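Local coordinates for Sel1 repeat family protein (Pseudomonas aeruginosa, PDB 6LCH) that probably serves as a type VI secretion immunity protein against the effector PldB and is built largely of Sel1-type helical repeats, at residues P19-P22 with Q23-A26; E78-T81 with Q82-L85; L136-L139 with G140-Y143. All blocks are in the same frame, centred on the assembly; numbering follows the deposited sequence.

Contact 1 of 3, residues P19-P22 with Q23-A26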
loop_
_atom_site.group_PDB
_atom_site.type_symbol
_atom_site.label_atom_id
_atom_site.label_comp_id
_atom_site.label_asym_id
_atom_site.label_seq_id
_atom_site.Cartn_x
_atom_site.Cartn_y
_atom_site.Cartn_z
ATOM N N PRO A 19 13.430 -16.563 5.063
ATOM C CA PRO A 19 14.687 -15.804 5.051
ATOM C C PRO A 19 14.953 -15.183 3.687
ATOM O O PRO A 19 14.661 -15.775 2.646
ATOM C CB PRO A 19 15.743 -16.858 5.412
ATOM C CG PRO A 19 15.105 -18.170 5.078
ATOM C CD PRO A 19 13.650 -17.984 5.380
ATOM N N LEU A 20 15.505 -13.971 3.702
ATOM C CA LEU A 20 15.797 -13.232 2.477
ATOM C C LEU A 20 17.174 -13.645 1.973
ATOM O O LEU A 20 18.186 -13.385 2.632
ATOM C CB LEU A 20 15.738 -11.728 2.721
ATOM C CG LEU A 20 15.687 -10.861 1.460
ATOM C CD1 LEU A 20 14.254 -10.720 0.970
ATOM C CD2 LEU A 20 16.315 -9.491 1.709
ATOM N N ASP A 21 17.215 -14.279 0.809
ATOM C CA ASP A 21 18.486 -14.744 0.263
ATOM C C ASP A 21 19.306 -13.562 -0.243
ATOM O O ASP A 21 18.787 -12.736 -1.000
ATOM C CB ASP A 21 18.261 -15.740 -0.870
ATOM C CG ASP A 21 19.558 -16.157 -1.535
ATOM O OD1 ASP A 21 20.297 -16.962 -0.928
ATOM O OD2 ASP A 21 19.848 -15.668 -2.649
ATOM N N PRO A 22 20.574 -13.438 0.160
ATOM C CA PRO A 22 21.390 -12.306 -0.332
ATOM C C PRO A 22 21.644 -12.309 -1.835
ATOM O O PRO A 22 21.469 -11.265 -2.482
ATOM C CB PRO A 22 22.686 -12.450 0.478
ATOM C CG PRO A 22 22.241 -13.102 1.754
ATOM C CD PRO A 22 21.168 -14.075 1.349
ATOM N N GLN A 23 22.076 -13.438 -2.414
ATOM C CA GLN A 23 22.289 -13.496 -3.863
ATOM C C GLN A 23 21.029 -13.127 -4.636
ATOM O O GLN A 23 21.095 -12.404 -5.639
ATOM C CB GLN A 23 22.758 -14.890 -4.289
ATOM C CG GLN A 23 22.792 -15.050 -5.817
ATOM C CD GLN A 23 23.142 -16.460 -6.303
ATOM O OE1 GLN A 23 22.599 -17.457 -5.837
ATOM N NE2 GLN A 23 24.106 -16.539 -7.222
ATOM N N ALA A 24 19.876 -13.637 -4.198
ATOM C CA ALA A 24 18.638 -13.389 -4.928
ATOM C C ALA A 24 18.175 -11.949 -4.759
ATOM O O ALA A 24 17.689 -11.334 -5.715
ATOM C CB ALA A 24 17.555 -14.366 -4.468
ATOM N N ASP A 25 18.326 -11.390 -3.556
ATOM C CA ASP A 25 17.883 -10.021 -3.316
ATOM C C ASP A 25 18.679 -9.021 -4.144
ATOM O O ASP A 25 18.161 -7.956 -4.496
ATOM C CB ASP A 25 17.991 -9.686 -1.828
ATOM C CG ASP A 25 17.296 -8.385 -1.472
ATOM O OD1 ASP A 25 16.049 -8.340 -1.523
ATOM O OD2 ASP A 25 17.996 -7.413 -1.131
ATOM N N ALA A 26 19.934 -9.343 -4.457
ATOM C CA ALA A 26 20.724 -8.483 -5.332
ATOM C C ALA A 26 20.173 -8.495 -6.752
ATOM O O ALA A 26 20.084 -7.444 -7.396
ATOM C CB ALA A 26 22.190 -8.922 -5.311
#

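Contact 2 of 3, residues E78-T81 with Q82-L85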
loop_
_atom_site.group_PDB
_atom_site.type_symbol
_atom_site.label_atom_id
_atom_site.label_comp_id
_atom_site.label_asym_id
_atom_site.label_seq_id
_atom_site.Cartn_x
_atom_site.Cartn_y
_atom_site.Cartn_z
ATOM N N GLU A 78 5.079 -10.215 -21.820
ATOM C CA GLU A 78 3.821 -10.790 -22.271
ATOM C C GLU A 78 2.881 -11.034 -21.097
ATOM O O GLU A 78 3.308 -11.492 -20.034
ATOM C CB GLU A 78 4.098 -12.108 -22.997
ATOM C CG GLU A 78 5.385 -12.806 -22.517
ATOM C CD GLU A 78 6.362 -13.106 -23.646
ATOM O OE1 GLU A 78 5.916 -13.557 -24.721
ATOM O OE2 GLU A 78 7.579 -12.887 -23.462
ATOM N N LYS A 79 1.596 -10.723 -21.294
ATOM C CA LYS A 79 0.573 -11.183 -20.360
ATOM C C LYS A 79 0.607 -12.697 -20.272
ATOM O O LYS A 79 0.463 -13.382 -21.287
ATOM C CB LYS A 79 -0.826 -10.741 -20.794
ATOM C CG LYS A 79 -1.094 -9.268 -20.755
ATOM C CD LYS A 79 -1.635 -8.746 -22.063
ATOM C CE LYS A 79 -1.846 -7.241 -22.004
ATOM N NZ LYS A 79 -0.589 -6.504 -22.320
ATOM N N ASP A 80 0.775 -13.223 -19.061
ATOM C CA ASP A 80 0.769 -14.673 -18.853
ATOM C C ASP A 80 0.106 -14.946 -17.506
ATOM O O ASP A 80 0.784 -15.046 -16.479
ATOM C CB ASP A 80 2.173 -15.257 -18.923
ATOM C CG ASP A 80 2.162 -16.766 -19.062
ATOM O OD1 ASP A 80 2.610 -17.273 -20.107
ATOM O OD2 ASP A 80 1.687 -17.444 -18.129
ATOM N N THR A 81 -1.225 -15.075 -17.529
ATOM C CA THR A 81 -1.983 -15.326 -16.307
ATOM C C THR A 81 -1.467 -16.551 -15.565
ATOM O O THR A 81 -1.421 -16.562 -14.330
ATOM C CB THR A 81 -3.466 -15.501 -16.636
ATOM O OG1 THR A 81 -3.649 -16.721 -17.365
ATOM C CG2 THR A 81 -3.969 -14.342 -17.476
ATOM N N GLN A 82 -1.074 -17.596 -16.298
ATOM C CA GLN A 82 -0.596 -18.805 -15.634
ATOM C C GLN A 82 0.761 -18.578 -14.984
ATOM O O GLN A 82 1.015 -19.074 -13.880
ATOM C CB GLN A 82 -0.530 -19.969 -16.622
ATOM C CG GLN A 82 -0.112 -21.289 -15.981
ATOM C CD GLN A 82 -1.122 -21.795 -14.965
ATOM O OE1 GLN A 82 -2.312 -21.903 -15.258
ATOM N NE2 GLN A 82 -0.650 -22.106 -13.762
ATOM N N LYS A 83 1.650 -17.836 -15.651
ATOM C CA LYS A 83 2.933 -17.513 -15.036
ATOM C C LYS A 83 2.740 -16.736 -13.740
ATOM O O LYS A 83 3.481 -16.937 -12.770
ATOM C CB LYS A 83 3.801 -16.724 -16.009
ATOM C CG LYS A 83 4.728 -17.592 -16.824
ATOM C CD LYS A 83 5.763 -16.749 -17.530
ATOM C CE LYS A 83 5.990 -17.247 -18.937
ATOM N NZ LYS A 83 6.387 -16.140 -19.856
ATOM N N ALA A 84 1.736 -15.858 -13.700
ATOM C CA ALA A 84 1.443 -15.133 -12.470
ATOM C C ALA A 84 0.891 -16.065 -11.399
ATOM O O ALA A 84 1.299 -15.986 -10.235
ATOM C CB ALA A 84 0.463 -13.996 -12.749
ATOM N N LEU A 85 -0.034 -16.958 -11.778
ATOM C CA LEU A 85 -0.602 -17.901 -10.818
ATOM C C LEU A 85 0.475 -18.792 -10.219
ATOM O O LEU A 85 0.493 -19.026 -9.006
ATOM C CB LEU A 85 -1.675 -18.764 -11.487
ATOM C CG LEU A 85 -2.938 -18.109 -12.047
ATOM C CD1 LEU A 85 -3.789 -19.144 -12.772
ATOM C CD2 LEU A 85 -3.735 -17.451 -10.944
#

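Contact 3 of 3, residues L136-L139 with G140-Y143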
loop_
_atom_site.group_PDB
_atom_site.type_symbol
_atom_site.label_atom_id
_atom_site.label_comp_id
_atom_site.label_asym_id
_atom_site.label_seq_id
_atom_site.Cartn_x
_atom_site.Cartn_y
_atom_site.Cartn_z
ATOM N N LEU A 136 -5.390 -6.481 4.985
ATOM C CA LEU A 136 -6.122 -5.837 6.071
ATOM C C LEU A 136 -6.748 -4.525 5.617
ATOM O O LEU A 136 -7.822 -4.148 6.100
ATOM C CB LEU A 136 -5.194 -5.584 7.259
ATOM C CG LEU A 136 -4.633 -6.767 8.051
ATOM C CD1 LEU A 136 -3.389 -6.319 8.781
ATOM C CD2 LEU A 136 -5.658 -7.301 9.032
ATOM N N THR A 137 -6.090 -3.823 4.695
ATOM C CA THR A 137 -6.623 -2.563 4.182
ATOM C C THR A 137 -7.848 -2.791 3.303
ATOM O O THR A 137 -8.824 -2.033 3.384
ATOM C CB THR A 137 -5.532 -1.826 3.406
ATOM O OG1 THR A 137 -4.419 -1.584 4.272
ATOM C CG2 THR A 137 -6.047 -0.500 2.867
ATOM N N GLU A 138 -7.813 -3.819 2.449
ATOM C CA GLU A 138 -8.971 -4.117 1.610
ATOM C C GLU A 138 -10.165 -4.538 2.455
ATOM O O GLU A 138 -11.296 -4.108 2.200
ATOM C CB GLU A 138 -8.630 -5.211 0.598
ATOM C CG GLU A 138 -9.840 -5.753 -0.160
ATOM C CD GLU A 138 -10.405 -4.752 -1.153
ATOM O OE1 GLU A 138 -9.635 -3.891 -1.629
ATOM O OE2 GLU A 138 -11.618 -4.826 -1.454
ATOM N N LEU A 139 -9.934 -5.389 3.458
ATOM C CA LEU A 139 -11.013 -5.766 4.364
ATOM C C LEU A 139 -11.559 -4.545 5.090
ATOM O O LEU A 139 -12.777 -4.408 5.269
ATOM C CB LEU A 139 -10.519 -6.815 5.363
ATOM C CG LEU A 139 -10.269 -8.221 4.812
ATOM C CD1 LEU A 139 -9.474 -9.048 5.810
ATOM C CD2 LEU A 139 -11.570 -8.923 4.462
ATOM N N GLY A 140 -10.669 -3.646 5.511
ATOM C CA GLY A 140 -11.113 -2.396 6.099
ATOM C C GLY A 140 -12.040 -1.620 5.187
ATOM O O GLY A 140 -13.042 -1.063 5.634
ATOM N N LYS A 141 -11.733 -1.597 3.888
ATOM C CA LYS A 141 -12.571 -0.866 2.942
ATOM C C LYS A 141 -13.948 -1.506 2.798
ATOM O O LYS A 141 -14.953 -0.799 2.662
ATOM C CB LYS A 141 -11.869 -0.776 1.588
ATOM C CG LYS A 141 -10.742 0.246 1.568
ATOM C CD LYS A 141 -9.591 -0.188 0.672
ATOM C CE LYS A 141 -9.935 -0.037 -0.798
ATOM N NZ LYS A 141 -8.716 -0.113 -1.657
ATOM N N PHE A 142 -14.015 -2.840 2.815
ATOM C CA PHE A 142 -15.307 -3.516 2.725
ATOM C C PHE A 142 -16.108 -3.337 4.007
ATOM O O PHE A 142 -17.324 -3.111 3.963
ATOM C CB PHE A 142 -15.101 -5.004 2.422
ATOM C CG PHE A 142 -16.372 -5.814 2.417
ATOM C CD1 PHE A 142 -17.158 -5.889 1.278
ATOM C CD2 PHE A 142 -16.776 -6.509 3.546
ATOM C CE1 PHE A 142 -18.327 -6.633 1.267
ATOM C CE2 PHE A 142 -17.947 -7.253 3.543
ATOM C CZ PHE A 142 -18.722 -7.317 2.402
ATOM N N TYR A 143 -15.439 -3.414 5.158
ATOM C CA TYR A 143 -16.144 -3.377 6.433
ATOM C C TYR A 143 -16.622 -1.974 6.780
ATOM O O TYR A 143 -17.710 -1.809 7.342
ATOM C CB TYR A 143 -15.242 -3.916 7.538
ATOM C CG TYR A 143 -15.120 -5.417 7.529
ATOM C CD1 TYR A 143 -16.226 -6.217 7.278
ATOM C CD2 TYR A 143 -13.905 -6.033 7.775
ATOM C CE1 TYR A 143 -16.122 -7.592 7.271
ATOM C CE2 TYR A 143 -13.791 -7.406 7.765
ATOM C CZ TYR A 143 -14.903 -8.180 7.515
ATOM O OH TYR A 143 -14.797 -9.549 7.508
#

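Contact 1 of 3, residues P19-P22 with Q23-A26
D21 and A24 meet where an extended lead-in turns into a helix: D21 still has extended backbone angles, P22 already has helical ones, and CA of D21 lies 5.4 Å from CA of A24. The first main-chain bonds of the helix follow at once, from D25 N to D21 O at 2.9 Å and from A26 N to P22 O at 3.2 Å. D21 is the N-cap. Its CG stands anti to the backbone N (chi1 175°), which swings the carboxylate forward over the start of the helix, and OD2 accepts from A24 N at 2.6 Å. That donor arrives on the anti side of OD2, 20° out of the carboxylate plane, and the N-H points at the oxygen with an angle of 149°. CB of A24 lies against the same oxygen at 3.2 Å, while Q23 N, equally near, is badly angled for a bond. One residue before the cap, L20 reaches forward to the first turn: its CD2 rests against OD1 of D25 at 3.4 Å, the two side chains crossing at a slant. This carboxylate is held chiefly by others, H58 bonding to OD1 and R29 forming a salt bridge with OD2. OD2 of D21 is also in a salt bridge with R56, so a cation joins the N-H of A24 at this oxygen and would probably favour its charged form. R56 and H58 belong to the turn between helices 43-55 and 59-70; A24 packs on both and L20 on H58, so helix 22-34 starts against the link between the next two helices.

Contact 2 of 3, residues E78-T81 with Q82-L85
D80 and K83 form the close part of this contact, at the start of helix 81-93. OD2 of D80 accepts from K83 N at 2.5 Å, the donor coming on the anti side and 24° out of the carboxylate plane. The same oxygen presses on CB of K83 at 3.1 Å, and the lysine chain crosses the aspartate side chain at about a right angle, its CE 3.6 Å from OD1. Behind the cap, A84 N bonds to D80 O and L85 N to T81 O, the latter at 2.9 Å; CG of L85 also sits on that carbonyl oxygen. A84 and L85 continue inward, A84 to A66 and R70 of helix 59-70 and both to M106 of helix 97-107. The outer side is looser. K83 NZ stays 4.0 Å from D80 OD1, a long salt bridge, and 5.0 Å from OE2 of E78, near enough only for a general electrostatic pull. Q82, bent at chi2 (65°), turns its amide to D86 one turn on, and T81 is exposed. The aspartate N-cap is a general helix-start motif; here it opens helix 81-93, which packs on helix 59-70 within a Sel1 repeat range, consistent with the helix pairs of that family.

Contact 3 of 3, residues L136-L139 with G140-Y143
L139 and Y143, one helical turn apart, meet through both main chain and side chain. Y143 N bonds to L139 O at 2.8 Å, and the tyrosine ring slants past this oxygen, CD2 3.2 Å from it; further out, CE2 reaches CB of L139 at 4.1 Å. With CG beside its own backbone N (chi1 -76°), Y143 lays its ring back along the preceding turn. K141 likewise folds back: its CD lies 3.4 Å from T137 O, the carbonyl that accepts from K141 N, and CG2 of T137 just touches CD of K141, at 4.2 Å. Beyond CD the lysine crosses E138 at about a right angle, NZ and OE1 forming a long salt bridge of 3.9 Å on the partly exposed flank. Helix 133-146 falls in a Sel1 repeat range of the TPR clan, a family of stacked helix pairs; in its buried part G140 N bonds to L136 O at 3.0 Å. Around this first shell, L139 packs on D125 and A128 of helix 123-129. L136 faces Y156 and C159 of helix 150-162, C159 being disulfide-bonded to C10. T137 gives its hydroxyl OG1 a bond with P133 O and nestles on A160 and A168; E171 of helix 166-178 touches both T137 and K141, while Y143 reaches L152.

The three contacts follow in series along the chain and none touches another. Contacts 1 and 2 each cap a helix with an aspartate, at the starts of helices 22-34 and 81-93, with two helices between them in the chain; their centres are about 24 Å apart and their nearest atoms about 17 Å. Contact 3 lies in the middle of a helix instead, its centre about 12 Å from the chain centre against about 23 and 22 Å for the two caps. It belongs to a different Sel1 range from contact 2, with centres about 27 Å apart, and sits across the chain's centre from contact 1, with centres about 32 Å apart. No ligand or described site links them; what they share is the solenoid-like helical scaffold.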